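Local structure of protein design 2L4HC2_11 (Synthetic construct, 5J2L) at residues 9-14 / 72-77; 26-31 / 57-62; 30-35 / 51-56. The protein is a computationally designed helical hairpin that pairs with a second copy into a homodimeric four-helix bundle, its specificity intended to come from modular hydrogen-bond networks. All blocks are in the same frame, centred on the assembly; numbering follows the deposited sequence.

Contact 1. Residues 9-14 / 72-77; sequences YKLREA and EELEKI
Two antiparallel helices of a designed hairpin, one half of a dimeric four-helix bundle, meet here near the chain termini, with local axes 10.6 Å apart at 155°. The tight part is a small apolar cluster. L11 and I77 approach obliquely, and the CD2 methyl of L11 rests on I77 CD1 at 3.7 Å. That same methyl touches L74 CD2 at 3.8 Å, the two leucines crossing at about a right angle, so one branch of L11 serves both partners. I77 points toward helix 7-41 with its CG1 arm extended (chi2 168°), which carries CD1 across to the leucine and also up to K10 CB. On the inner side the second subunit packs against the cluster: its R81 on L11, its I78 on A14 and L74.

The outer side is much looser. K10 and E73 both point toward the opposite helix and cross obliquely, yet the contact is made by carbon, with K10 CE 3.8 Å from E73 OE1. K10 NZ lies 4.3 Å from E73 OE1, too far for a salt bridge, though the opposite charges probably attract. Each charge is instead paired within its own helix. The K10 chain, bent at chi2 and chi3, turns along its own helix so that NZ reaches the syn lone pair of E13 OE1 at 2.7 Å, while K76 NZ meets E73 OE2 at 3.0 Å from above the carboxylate plane.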
loop_
_atom_site.group_PDB
_atom_site.type_symbol
_atom_site.label_atom_id
_atom_site.label_comp_id
_atom_site.label_asym_id
_atom_site.label_seq_id
_atom_site.Cartn_x
_atom_site.Cartn_y
_atom_site.Cartn_z
ATOM N N TYR A 9 9.186 -21.457 -14.837
ATOM C CA TYR A 9 8.054 -20.784 -15.442
ATOM C C TYR A 9 7.331 -19.915 -14.417
ATOM O O TYR A 9 7.053 -18.751 -14.691
ATOM C CB TYR A 9 7.072 -21.790 -16.042
ATOM C CG TYR A 9 5.783 -21.145 -16.482
ATOM C CD1 TYR A 9 5.663 -20.557 -17.735
ATOM C CD2 TYR A 9 4.709 -21.121 -15.602
ATOM C CE1 TYR A 9 4.467 -19.961 -18.108
ATOM C CE2 TYR A 9 3.518 -20.524 -15.968
ATOM C CZ TYR A 9 3.396 -19.949 -17.220
ATOM O OH TYR A 9 2.212 -19.365 -17.591
ATOM N N LYS A 10 7.016 -20.497 -13.262
ATOM C CA LYS A 10 6.269 -19.802 -12.222
ATOM C C LYS A 10 7.095 -18.659 -11.631
ATOM O O LYS A 10 6.544 -17.630 -11.252
ATOM C CB LYS A 10 5.819 -20.795 -11.141
ATOM C CG LYS A 10 4.830 -21.854 -11.641
ATOM C CD LYS A 10 3.509 -21.235 -12.101
ATOM C CE LYS A 10 2.589 -20.881 -10.929
ATOM N NZ LYS A 10 1.348 -20.164 -11.386
ATOM N N LEU A 11 8.411 -18.829 -11.582
ATOM C CA LEU A 11 9.294 -17.790 -11.102
ATOM C C LEU A 11 9.271 -16.618 -12.078
ATOM O O LEU A 11 9.211 -15.465 -11.656
ATOM C CB LEU A 11 10.707 -18.340 -10.916
ATOM C CG LEU A 11 10.879 -19.352 -9.770
ATOM C CD1 LEU A 11 12.262 -19.988 -9.862
ATOM C CD2 LEU A 11 10.715 -18.634 -8.435
ATOM N N ARG A 12 9.268 -16.908 -13.387
ATOM C CA ARG A 12 9.179 -15.825 -14.370
ATOM C C ARG A 12 7.843 -15.115 -14.233
ATOM O O ARG A 12 7.792 -13.886 -14.292
ATOM C CB ARG A 12 9.394 -16.321 -15.789
ATOM C CG ARG A 12 10.839 -16.689 -16.091
ATOM C CD ARG A 12 11.098 -16.881 -17.551
ATOM N NE ARG A 12 10.358 -18.005 -18.085
ATOM C CZ ARG A 12 10.780 -19.277 -18.010
ATOM N NH1 ARG A 12 11.919 -19.552 -17.413
ATOM N NH2 ARG A 12 10.046 -20.242 -18.529
ATOM N N GLU A 13 6.778 -15.884 -14.012
ATOM C CA GLU A 13 5.451 -15.327 -13.783
ATOM C C GLU A 13 5.463 -14.341 -12.604
ATOM O O GLU A 13 4.960 -13.225 -12.718
ATOM C CB GLU A 13 4.434 -16.428 -13.509
ATOM C CG GLU A 13 3.028 -15.915 -13.254
ATOM C CD GLU A 13 2.057 -17.018 -12.916
ATOM O OE1 GLU A 13 2.504 -18.113 -12.692
ATOM O OE2 GLU A 13 0.872 -16.772 -12.888
ATOM N N ALA A 14 6.017 -14.775 -11.478
ATOM C CA ALA A 14 6.069 -13.936 -10.278
ATOM C C ALA A 14 6.883 -12.675 -10.532
ATOM O O ALA A 14 6.484 -11.596 -10.099
ATOM C CB ALA A 14 6.634 -14.716 -9.113
ATOM N N GLU A 72 2.595 -16.868 -1.515
ATOM C CA GLU A 72 2.088 -18.231 -1.404
ATOM C C GLU A 72 2.680 -19.132 -2.484
ATOM O O GLU A 72 3.064 -20.270 -2.203
ATOM C CB GLU A 72 0.567 -18.251 -1.456
ATOM C CG GLU A 72 -0.088 -17.630 -0.230
ATOM C CD GLU A 72 -1.592 -17.647 -0.276
ATOM O OE1 GLU A 72 -2.138 -18.282 -1.147
ATOM O OE2 GLU A 72 -2.196 -17.023 0.567
ATOM N N GLU A 73 2.783 -18.619 -3.705
ATOM C CA GLU A 73 3.354 -19.414 -4.776
ATOM C C GLU A 73 4.864 -19.611 -4.572
ATOM O O GLU A 73 5.382 -20.705 -4.824
ATOM C CB GLU A 73 3.006 -18.793 -6.130
ATOM C CG GLU A 73 1.521 -18.905 -6.518
ATOM C CD GLU A 73 1.037 -20.344 -6.724
ATOM O OE1 GLU A 73 1.804 -21.122 -7.240
ATOM O OE2 GLU A 73 -0.100 -20.660 -6.404
ATOM N N LEU A 74 5.567 -18.594 -4.067
ATOM C CA LEU A 74 6.981 -18.771 -3.763
ATOM C C LEU A 74 7.142 -19.772 -2.626
ATOM O O LEU A 74 8.124 -20.507 -2.584
ATOM C CB LEU A 74 7.680 -17.450 -3.415
ATOM C CG LEU A 74 7.881 -16.457 -4.567
ATOM C CD1 LEU A 74 8.467 -15.156 -4.018
ATOM C CD2 LEU A 74 8.819 -17.072 -5.590
ATOM N N GLU A 75 6.167 -19.805 -1.714
ATOM C CA GLU A 75 6.169 -20.778 -0.623
ATOM C C GLU A 75 6.228 -22.175 -1.184
ATOM O O GLU A 75 7.024 -23.000 -0.742
ATOM C CB GLU A 75 4.924 -20.654 0.263
ATOM C CG GLU A 75 4.846 -21.730 1.347
ATOM C CD GLU A 75 3.570 -21.697 2.173
ATOM O OE1 GLU A 75 2.886 -20.692 2.166
ATOM O OE2 GLU A 75 3.265 -22.705 2.786
ATOM N N LYS A 76 5.364 -22.440 -2.152
ATOM C CA LYS A 76 5.261 -23.751 -2.764
ATOM C C LYS A 76 6.589 -24.143 -3.415
ATOM O O LYS A 76 7.047 -25.279 -3.285
ATOM C CB LYS A 76 4.122 -23.737 -3.769
ATOM C CG LYS A 76 2.759 -23.582 -3.123
ATOM C CD LYS A 76 1.660 -23.466 -4.162
ATOM C CE LYS A 76 0.341 -23.078 -3.510
ATOM N NZ LYS A 76 -0.732 -22.835 -4.510
ATOM N N ILE A 77 7.210 -23.183 -4.096
ATOM C CA ILE A 77 8.474 -23.446 -4.777
ATOM C C ILE A 77 9.609 -23.678 -3.773
ATOM O O ILE A 77 10.300 -24.697 -3.831
ATOM C CB ILE A 77 8.841 -22.284 -5.711
ATOM C CG1 ILE A 77 7.828 -22.190 -6.854
ATOM C CG2 ILE A 77 10.242 -22.505 -6.266
ATOM C CD1 ILE A 77 7.940 -20.909 -7.662
#

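Contact 2. Residues 26-31 / 57-62; sequences EEIRKR and IRRLQE
This is a partly buried, mixed polar and apolar contact close to the middle of the helical hairpin, where helices 7-41 and 46-80 run antiparallel in the four-helix bundle of the dimer. R59 makes the largest single contribution, reaching across the groove with a chain bent at chi3. Its NH2 donates to E27 OE1 at 2.7 Å, a salt bridge formed on the anti lone pair of the carboxylate. The oxygen lies near the guanidinium plane, but the carboxylate is turned 70° against that plane and the N-H...O angle is only 137°, so this is a single bent bond rather than a two-pronged pairing.

The aliphatic surface of I28 supports the arginine: CG1 sits over one face of the guanidinium, offset toward its rim, and the two chains slide past each other in opposite directions. Deeper in, I28 CD1 packs on L60 CD2 at 3.8 Å, and the second subunit continues this core with S64 on I28 and L67 on L60. An alanine in place of R59 would probably leave E27 without its partner across the groove and uncover the outer flank of I28.

R31 brings a second positive charge close by, its guanidinium nearly coplanar with that of R59, though E52 and E34 hold it in salt bridges. A water accepts weak hydrogen bonds from both arginines, 3.5 Å from R31 NE and 3.4 Å from R59 NH1.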
loop_
_atom_site.group_PDB
_atom_site.type_symbol
_atom_site.label_atom_id
_atom_site.label_comp_id
_atom_site.label_asym_id
_atom_site.label_seq_id
_atom_site.Cartn_x
_atom_site.Cartn_y
_atom_site.Cartn_z
ATOM N N GLU A 26 4.795 3.088 -7.814
ATOM C CA GLU A 26 5.205 4.417 -8.252
ATOM C C GLU A 26 3.976 5.286 -8.524
ATOM O O GLU A 26 3.990 6.484 -8.248
ATOM C CB GLU A 26 6.121 4.352 -9.486
ATOM C CG GLU A 26 6.639 5.714 -9.947
ATOM C CD GLU A 26 7.519 6.404 -8.931
ATOM O OE1 GLU A 26 8.146 5.732 -8.140
ATOM O OE2 GLU A 26 7.552 7.615 -8.946
ATOM N N GLU A 27 2.926 4.686 -9.066
ATOM C CA GLU A 27 1.710 5.432 -9.328
ATOM C C GLU A 27 1.069 5.886 -8.021
ATOM O O GLU A 27 0.641 7.029 -7.910
ATOM C CB GLU A 27 0.720 4.605 -10.136
ATOM C CG GLU A 27 1.158 4.318 -11.558
ATOM C CD GLU A 27 0.123 3.565 -12.341
ATOM O OE1 GLU A 27 -0.920 3.272 -11.796
ATOM O OE2 GLU A 27 0.366 3.300 -13.494
ATOM N N ILE A 28 1.020 5.001 -7.028
ATOM C CA ILE A 28 0.460 5.338 -5.723
ATOM C C ILE A 28 1.225 6.484 -5.084
ATOM O O ILE A 28 0.621 7.396 -4.518
ATOM C CB ILE A 28 0.402 4.108 -4.804
ATOM C CG1 ILE A 28 -0.661 3.139 -5.356
ATOM C CG2 ILE A 28 0.138 4.500 -3.350
ATOM C CD1 ILE A 28 -0.634 1.766 -4.733
ATOM N N ARG A 29 2.548 6.421 -5.179
ATOM C CA ARG A 29 3.404 7.460 -4.642
ATOM C C ARG A 29 3.125 8.795 -5.335
ATOM O O ARG A 29 3.006 9.823 -4.675
ATOM C CB ARG A 29 4.860 7.099 -4.772
ATOM C CG ARG A 29 5.779 8.100 -4.098
ATOM C CD ARG A 29 7.210 7.725 -4.202
ATOM N NE ARG A 29 8.035 8.614 -3.400
ATOM C CZ ARG A 29 8.499 9.812 -3.802
ATOM N NH1 ARG A 29 8.225 10.258 -5.011
ATOM N NH2 ARG A 29 9.229 10.538 -2.970
ATOM N N LYS A 30 3.016 8.777 -6.658
ATOM C CA LYS A 30 2.722 10.002 -7.392
ATOM C C LYS A 30 1.362 10.573 -7.027
ATOM O O LYS A 30 1.245 11.784 -6.827
ATOM C CB LYS A 30 2.818 9.778 -8.900
ATOM C CG LYS A 30 4.244 9.595 -9.400
ATOM C CD LYS A 30 4.283 9.386 -10.907
ATOM C CE LYS A 30 5.722 9.227 -11.404
ATOM N NZ LYS A 30 5.781 8.961 -12.869
ATOM N N ARG A 31 0.354 9.710 -6.902
ATOM C CA ARG A 31 -0.980 10.159 -6.529
ATOM C C ARG A 31 -1.012 10.776 -5.137
ATOM O O ARG A 31 -1.662 11.798 -4.945
ATOM C CB ARG A 31 -1.991 9.039 -6.618
ATOM C CG ARG A 31 -2.405 8.677 -8.020
ATOM C CD ARG A 31 -3.180 9.806 -8.593
ATOM N NE ARG A 31 -4.416 9.985 -7.855
ATOM C CZ ARG A 31 -4.984 11.161 -7.514
ATOM N NH1 ARG A 31 -4.446 12.321 -7.836
ATOM N NH2 ARG A 31 -6.110 11.144 -6.831
ATOM N N ILE A 57 -6.393 3.858 -0.732
ATOM C CA ILE A 57 -6.411 2.725 0.168
ATOM C C ILE A 57 -6.809 1.464 -0.574
ATOM O O ILE A 57 -6.185 0.419 -0.401
ATOM C CB ILE A 57 -7.318 2.996 1.379
ATOM C CG1 ILE A 57 -6.674 4.079 2.253
ATOM C CG2 ILE A 57 -7.571 1.725 2.160
ATOM C CD1 ILE A 57 -7.590 4.635 3.326
ATOM N N ARG A 58 -7.833 1.572 -1.403
ATOM C CA ARG A 58 -8.313 0.437 -2.162
ATOM C C ARG A 58 -7.155 -0.146 -2.988
ATOM O O ARG A 58 -6.949 -1.362 -3.022
ATOM C CB ARG A 58 -9.495 0.858 -3.040
ATOM C CG ARG A 58 -10.249 -0.282 -3.699
ATOM C CD ARG A 58 -11.226 0.201 -4.703
ATOM N NE ARG A 58 -10.528 0.818 -5.812
ATOM C CZ ARG A 58 -9.856 0.119 -6.746
ATOM N NH1 ARG A 58 -9.821 -1.195 -6.671
ATOM N NH2 ARG A 58 -9.224 0.746 -7.722
ATOM N N ARG A 59 -6.393 0.734 -3.633
ATOM C CA ARG A 59 -5.261 0.340 -4.441
ATOM C C ARG A 59 -4.179 -0.357 -3.604
ATOM O O ARG A 59 -3.619 -1.367 -4.022
ATOM C CB ARG A 59 -4.698 1.561 -5.175
ATOM C CG ARG A 59 -5.642 2.105 -6.241
ATOM C CD ARG A 59 -5.053 3.205 -7.049
ATOM N NE ARG A 59 -3.984 2.724 -7.907
ATOM C CZ ARG A 59 -3.259 3.493 -8.741
ATOM N NH1 ARG A 59 -3.505 4.784 -8.819
ATOM N NH2 ARG A 59 -2.315 2.936 -9.483
ATOM N N LEU A 60 -3.896 0.162 -2.416
ATOM C CA LEU A 60 -2.909 -0.481 -1.562
ATOM C C LEU A 60 -3.376 -1.865 -1.157
ATOM O O LEU A 60 -2.585 -2.800 -1.128
ATOM C CB LEU A 60 -2.609 0.366 -0.303
ATOM C CG LEU A 60 -1.794 1.641 -0.522
ATOM C CD1 LEU A 60 -1.765 2.450 0.774
ATOM C CD2 LEU A 60 -0.385 1.260 -0.932
ATOM N N GLN A 61 -4.663 -1.988 -0.853
ATOM C CA GLN A 61 -5.226 -3.260 -0.445
ATOM C C GLN A 61 -5.104 -4.273 -1.579
ATOM O O GLN A 61 -4.771 -5.435 -1.350
ATOM C CB GLN A 61 -6.671 -3.075 -0.020
ATOM C CG GLN A 61 -6.835 -2.288 1.264
ATOM C CD GLN A 61 -8.296 -2.049 1.601
ATOM O OE1 GLN A 61 -9.165 -2.042 0.723
ATOM N NE2 GLN A 61 -8.582 -1.856 2.878
ATOM N N GLU A 62 -5.354 -3.824 -2.799
ATOM C CA GLU A 62 -5.214 -4.700 -3.950
ATOM C C GLU A 62 -3.768 -5.142 -4.131
ATOM O O GLU A 62 -3.498 -6.313 -4.408
ATOM C CB GLU A 62 -5.731 -4.031 -5.223
ATOM C CG GLU A 62 -7.243 -3.860 -5.272
ATOM C CD GLU A 62 -7.739 -3.227 -6.547
ATOM O OE1 GLU A 62 -6.966 -2.603 -7.240
ATOM O OE2 GLU A 62 -8.903 -3.384 -6.839
HETATM O O HOH W 1 -5.938 6.878 -7.619
#

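Contact 3. Residues 30-35 / 51-56; sequences KRLKEI and KELREI
The guanidinium of R31 is ringed at its edge, in plane, by E34, E52 and a water. NH2 donates to E52 OE1 at 2.7 Å along a nearly straight line (173°), the oxygen lying in the guanidinium plane, whereas from the glutamate's side the donor stands above the carboxylate plane. NH1 turns to its own helix and meets the anti lone pair of E34 OE1 at 2.9 Å. The result is a salt-bridge network in which one arginine, its chain bent at chi2 and chi3, links two carboxylates; these bonds would hold the group against rotation, and its charge probably offsets the repulsion between the two acids. The water accepts from R31 NH2 at 2.7 Å and donates to the backbone O of E52 at 2.8 Å, adding a second link from the same nitrogen to the same residue.

Beneath this polar layer the packing is apolar. I35 and I56 reach tip to tip, I35 CD1 lying 3.7 Å from I56 CG1, while I35 CG2 leans on L53 CD2. The bend at chi2 (-64°) lays I56 CD1 against R31 CB at 3.6 Å; its CG1 and CG2 both lie against L32 CD2. E52, its chain extended, runs past I35 in the opposite direction, its OE1 and CB near I35 CG1.

Segments 30-35 and 51-56, on helices 7-41 and 46-80, are antiparallel, their local axes at 165°, and the second subunit completes the four-helix core with Q61 on L32, I57 on I35 and L53, and L60 on I56.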
loop_
_atom_site.group_PDB
_atom_site.type_symbol
_atom_site.label_atom_id
_atom_site.label_comp_id
_atom_site.label_asym_id
_atom_site.label_seq_id
_atom_site.Cartn_x
_atom_site.Cartn_y
_atom_site.Cartn_z
ATOM N N LYS A 30 3.016 8.777 -6.658
ATOM C CA LYS A 30 2.722 10.002 -7.392
ATOM C C LYS A 30 1.362 10.573 -7.027
ATOM O O LYS A 30 1.245 11.784 -6.827
ATOM C CB LYS A 30 2.818 9.778 -8.900
ATOM C CG LYS A 30 4.244 9.595 -9.400
ATOM C CD LYS A 30 4.283 9.386 -10.907
ATOM C CE LYS A 30 5.722 9.227 -11.404
ATOM N NZ LYS A 30 5.781 8.961 -12.869
ATOM N N ARG A 31 0.354 9.710 -6.902
ATOM C CA ARG A 31 -0.980 10.159 -6.529
ATOM C C ARG A 31 -1.012 10.776 -5.137
ATOM O O ARG A 31 -1.662 11.798 -4.945
ATOM C CB ARG A 31 -1.991 9.039 -6.618
ATOM C CG ARG A 31 -2.405 8.677 -8.020
ATOM C CD ARG A 31 -3.180 9.806 -8.593
ATOM N NE ARG A 31 -4.416 9.985 -7.855
ATOM C CZ ARG A 31 -4.984 11.161 -7.514
ATOM N NH1 ARG A 31 -4.446 12.321 -7.836
ATOM N NH2 ARG A 31 -6.110 11.144 -6.831
ATOM N N LEU A 32 -0.320 10.180 -4.172
ATOM C CA LEU A 32 -0.298 10.758 -2.831
ATOM C C LEU A 32 0.336 12.158 -2.844
ATOM O O LEU A 32 -0.119 13.044 -2.118
ATOM C CB LEU A 32 0.391 9.797 -1.846
ATOM C CG LEU A 32 -0.448 8.548 -1.465
ATOM C CD1 LEU A 32 0.418 7.541 -0.722
ATOM C CD2 LEU A 32 -1.611 8.992 -0.571
ATOM N N LYS A 33 1.363 12.363 -3.682
ATOM C CA LYS A 33 1.960 13.699 -3.827
ATOM C C LYS A 33 0.948 14.678 -4.376
ATOM O O LYS A 33 0.839 15.809 -3.894
ATOM C CB LYS A 33 3.185 13.675 -4.750
ATOM C CG LYS A 33 4.418 13.034 -4.162
ATOM C CD LYS A 33 5.575 13.023 -5.169
ATOM C CE LYS A 33 6.109 14.435 -5.427
ATOM N NZ LYS A 33 7.254 14.447 -6.391
ATOM N N GLU A 34 0.196 14.233 -5.383
ATOM C CA GLU A 34 -0.813 15.072 -6.006
ATOM C C GLU A 34 -1.882 15.459 -4.987
ATOM O O GLU A 34 -2.310 16.616 -4.914
ATOM C CB GLU A 34 -1.430 14.349 -7.219
ATOM C CG GLU A 34 -0.490 14.172 -8.404
ATOM C CD GLU A 34 -1.049 13.300 -9.519
ATOM O OE1 GLU A 34 -2.205 12.955 -9.481
ATOM O OE2 GLU A 34 -0.298 12.948 -10.398
ATOM N N ILE A 35 -2.291 14.486 -4.183
ATOM C CA ILE A 35 -3.360 14.709 -3.214
ATOM C C ILE A 35 -2.859 15.712 -2.166
ATOM O O ILE A 35 -3.586 16.637 -1.788
ATOM C CB ILE A 35 -3.802 13.369 -2.588
ATOM C CG1 ILE A 35 -4.456 12.503 -3.676
ATOM C CG2 ILE A 35 -4.810 13.616 -1.468
ATOM C CD1 ILE A 35 -4.672 11.048 -3.267
ATOM N N LYS A 51 -12.473 11.212 -0.803
ATOM C CA LYS A 51 -12.742 10.297 -1.904
ATOM C C LYS A 51 -11.445 9.831 -2.560
ATOM O O LYS A 51 -11.287 8.652 -2.864
ATOM C CB LYS A 51 -13.660 10.916 -2.941
ATOM C CG LYS A 51 -13.955 9.951 -4.084
ATOM C CD LYS A 51 -14.938 10.523 -5.087
ATOM C CE LYS A 51 -15.136 9.538 -6.237
ATOM N NZ LYS A 51 -16.123 10.028 -7.234
ATOM N N GLU A 52 -10.526 10.758 -2.803
ATOM C CA GLU A 52 -9.282 10.371 -3.456
ATOM C C GLU A 52 -8.439 9.450 -2.555
ATOM O O GLU A 52 -7.821 8.504 -3.045
ATOM C CB GLU A 52 -8.508 11.614 -3.931
ATOM C CG GLU A 52 -9.230 12.333 -5.082
ATOM C CD GLU A 52 -8.481 13.473 -5.745
ATOM O OE1 GLU A 52 -7.290 13.365 -5.941
ATOM O OE2 GLU A 52 -9.120 14.446 -6.087
ATOM N N LEU A 53 -8.436 9.704 -1.249
ATOM C CA LEU A 53 -7.673 8.878 -0.328
ATOM C C LEU A 53 -8.286 7.479 -0.183
ATOM O O LEU A 53 -7.559 6.491 -0.074
ATOM C CB LEU A 53 -7.539 9.597 1.002
ATOM C CG LEU A 53 -6.640 10.836 0.943
ATOM C CD1 LEU A 53 -6.732 11.606 2.254
ATOM C CD2 LEU A 53 -5.201 10.388 0.673
ATOM N N ARG A 54 -9.618 7.423 -0.225
ATOM C CA ARG A 54 -10.390 6.202 -0.196
ATOM C C ARG A 54 -9.888 5.290 -1.324
ATOM O O ARG A 54 -9.630 4.105 -1.110
ATOM C CB ARG A 54 -11.896 6.553 -0.312
ATOM C CG ARG A 54 -12.894 5.418 -0.208
ATOM C CD ARG A 54 -14.347 5.856 -0.248
ATOM N NE ARG A 54 -14.768 6.590 0.953
ATOM C CZ ARG A 54 -15.158 7.888 1.043
ATOM N NH1 ARG A 54 -15.258 8.659 -0.025
ATOM N NH2 ARG A 54 -15.467 8.377 2.241
ATOM N N GLU A 55 -9.717 5.876 -2.513
ATOM C CA GLU A 55 -9.227 5.159 -3.689
ATOM C C GLU A 55 -7.775 4.685 -3.510
ATOM O O GLU A 55 -7.446 3.562 -3.896
ATOM C CB GLU A 55 -9.416 6.023 -4.938
ATOM C CG GLU A 55 -8.891 5.421 -6.251
ATOM C CD GLU A 55 -9.518 4.107 -6.650
ATOM O OE1 GLU A 55 -10.503 3.708 -6.072
ATOM O OE2 GLU A 55 -9.003 3.497 -7.560
ATOM N N ILE A 56 -6.916 5.511 -2.907
ATOM C CA ILE A 56 -5.549 5.071 -2.641
ATOM C C ILE A 56 -5.552 3.849 -1.751
ATOM O O ILE A 56 -4.805 2.906 -1.984
ATOM C CB ILE A 56 -4.660 6.148 -1.965
ATOM C CG1 ILE A 56 -4.422 7.348 -2.877
ATOM C CG2 ILE A 56 -3.326 5.513 -1.574
ATOM C CD1 ILE A 56 -3.656 7.013 -4.132
HETATM O O HOH W 2 -7.177 8.868 -5.772
#

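In the fold
All three contacts join the same pair of helices, 7-41 and 46-80, at successive levels of one hairpin, and each has an inner side against the second subunit. Contacts 1 and 3 lie on opposite sides of the chain's centre, their own centres 31 Å apart, while contact 2 is nearest the middle. Contacts 2 and 3 share K30 and R31 and touch directly, I28 CG2 meeting I56 CG2 at 4.0 Å. Leucines and isoleucines make the inner packing of every level within the chain; the difference lies outside. In contacts 2 and 3 arginine-glutamate salt bridges span the helices, whereas the charges of contact 1 pair within each helix. Contacts 1 and 3 are mainly buried, contact 2 only partly.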